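Local coordinates for protein putative phosphomannomutase (Thermus thermophilus, PDB 1TUO) that probably acts as a magnesium-dependent phosphosugar mutase of the phosphohexose mutase family, moving a phosphate group between positions on a sugar, at residues A[404-409]-A[448-453]. Sequence-based numbering, arbitrary orientation.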
loop_
_atom_site.group_PDB
_atom_site.type_symbol
_atom_site.label_atom_id
_atom_site.label_comp_id
_atom_site.label_asym_id
_atom_site.label_seq_id
_atom_site.Cartn_x
_atom_site.Cartn_y
_atom_site.Cartn_z
ATOM N N PRO A 404 -30.009 -14.586 3.389
ATOM C CA PRO A 404 -30.395 -13.424 2.582
ATOM C C PRO A 404 -30.532 -12.168 3.442
ATOM O O PRO A 404 -31.015 -12.235 4.571
ATOM C CB PRO A 404 -31.718 -13.860 1.961
ATOM C CG PRO A 404 -32.293 -14.766 3.010
ATOM C CD PRO A 404 -31.089 -15.588 3.409
ATOM N N LEU A 405 -30.103 -11.029 2.905
ATOM C CA LEU A 405 -30.164 -9.767 3.636
ATOM C C LEU A 405 -30.897 -8.699 2.833
ATOM O O LEU A 405 -30.745 -8.609 1.615
ATOM C CB LEU A 405 -28.750 -9.297 3.973
ATOM C CG LEU A 405 -27.878 -10.330 4.693
ATOM C CD1 LEU A 405 -26.502 -9.746 4.942
ATOM C CD2 LEU A 405 -28.531 -10.739 6.007
ATOM N N ALA A 406 -31.683 -7.881 3.526
ATOM C CA ALA A 406 -32.468 -6.851 2.863
ATOM C C ALA A 406 -33.435 -7.601 1.951
ATOM O O ALA A 406 -33.917 -8.674 2.312
ATOM C CB ALA A 406 -31.572 -5.928 2.055
ATOM N N GLY A 407 -33.716 -7.053 0.776
ATOM C CA GLY A 407 -34.631 -7.721 -0.131
ATOM C C GLY A 407 -33.910 -8.382 -1.288
ATOM O O GLY A 407 -34.440 -8.463 -2.400
ATOM N N LEU A 408 -32.697 -8.861 -1.025
ATOM C CA LEU A 408 -31.890 -9.497 -2.061
ATOM C C LEU A 408 -31.878 -11.021 -1.995
ATOM O O LEU A 408 -31.711 -11.613 -0.927
ATOM C CB LEU A 408 -30.450 -8.983 -1.988
ATOM C CG LEU A 408 -30.252 -7.466 -1.947
ATOM C CD1 LEU A 408 -28.761 -7.161 -1.995
ATOM C CD2 LEU A 408 -30.967 -6.805 -3.114
ATOM N N THR A 409 -32.042 -11.641 -3.159
ATOM C CA THR A 409 -32.038 -13.095 -3.277
ATOM C C THR A 409 -30.599 -13.560 -3.512
ATOM O O THR A 409 -29.993 -13.222 -4.530
ATOM C CB THR A 409 -32.901 -13.550 -4.471
ATOM O OG1 THR A 409 -34.195 -12.939 -4.386
ATOM C CG2 THR A 409 -33.056 -15.066 -4.473
ATOM N N PRO A 448 -25.222 3.563 -2.234
ATOM C CA PRO A 448 -24.748 3.685 -0.854
ATOM C C PRO A 448 -25.873 3.299 0.107
ATOM O O PRO A 448 -25.616 2.828 1.210
ATOM C CB PRO A 448 -24.392 5.168 -0.731
ATOM C CG PRO A 448 -24.122 5.591 -2.149
ATOM C CD PRO A 448 -25.186 4.867 -2.920
ATOM N N GLU A 449 -27.116 3.511 -0.317
ATOM C CA GLU A 449 -28.259 3.183 0.527
ATOM C C GLU A 449 -28.385 1.686 0.723
ATOM O O GLU A 449 -28.668 1.226 1.831
ATOM C CB GLU A 449 -29.562 3.738 -0.064
ATOM C CG GLU A 449 -29.656 5.252 0.034
ATOM C CD GLU A 449 -28.627 5.951 -0.826
ATOM O OE1 GLU A 449 -28.104 6.998 -0.390
ATOM O OE2 GLU A 449 -28.347 5.457 -1.941
ATOM N N LEU A 450 -28.171 0.926 -0.347
ATOM C CA LEU A 450 -28.260 -0.529 -0.251
ATOM C C LEU A 450 -27.073 -1.052 0.539
ATOM O O LEU A 450 -27.195 -2.022 1.290
ATOM C CB LEU A 450 -28.284 -1.172 -1.637
ATOM C CG LEU A 450 -28.358 -2.704 -1.610
ATOM C CD1 LEU A 450 -29.586 -3.154 -0.810
ATOM C CD2 LEU A 450 -28.434 -3.235 -3.027
ATOM N N VAL A 451 -25.916 -0.422 0.355
ATOM C CA VAL A 451 -24.732 -0.815 1.101
ATOM C C VAL A 451 -25.043 -0.681 2.594
ATOM O O VAL A 451 -24.805 -1.603 3.370
ATOM C CB VAL A 451 -23.522 0.088 0.762
ATOM C CG1 VAL A 451 -22.384 -0.145 1.753
ATOM C CG2 VAL A 451 -23.052 -0.204 -0.654
ATOM N N ARG A 452 -25.593 0.467 2.989
ATOM C CA ARG A 452 -25.917 0.688 4.398
ATOM C C ARG A 452 -26.970 -0.290 4.918
ATOM O O ARG A 452 -26.849 -0.797 6.037
ATOM C CB ARG A 452 -26.387 2.132 4.628
ATOM C CG ARG A 452 -26.809 2.435 6.072
ATOM C CD ARG A 452 -25.684 2.169 7.076
ATOM N NE ARG A 452 -26.085 2.444 8.460
ATOM C CZ ARG A 452 -26.287 3.661 8.961
ATOM N NH1 ARG A 452 -26.124 4.737 8.202
ATOM N NH2 ARG A 452 -26.669 3.802 10.226
ATOM N N ALA A 453 -27.997 -0.560 4.114
ATOM C CA ALA A 453 -29.049 -1.491 4.520
ATOM C C ALA A 453 -28.445 -2.884 4.724
ATOM O O ALA A 453 -28.691 -3.544 5.736
ATOM C CB ALA A 453 -30.149 -1.544 3.458
#
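Leu450, in the first turn of helix 448-459, lays its isobutyl end against a tight turn in the loop 404-409, where Leu408 and Ala406 receive it. The two leucines meet tip to tip: Leu408 CD1 sits before the fork, 4.1 Å from Leu450 CD2 and 4.3 Å from Leu450 CD1. Leu450 CD1 also comes within 4.5 Å of Ala406 CB, at the margin of van der Waals contact. Leu450 thus meets both loop residues and has the largest share of the buried surface, although its CB does not itself aim at the loop. The reach comes from the first torsion, which sets CG anti to the backbone N (chi1 179°) and carries the methyls out from the helix. From the loop, Leu408 and Ala406 both direct CB toward the helix. They are held together by a type II' beta turn from Leu405 to Leu408, closed by Leu408 N donating to Leu405 O (3.3 Å); Ala406 takes the positive phi (63°) of its second position, and Gly407 takes the third. One turn beyond Leu450, Ala453 CB lies 4.8 Å from Ala406 CB and extends the apolar patch. The contact is small, 129 Å² in all, and lies at the surface of the C-terminal domain. Beneath it, Leu405 and Leu408 also touch Leu454 of the helix and Tyr423 of strand 419-423, while Val451 packs on strands 382-386 and 440-445, so that loop and helix lie side by side on the antiparallel sheet.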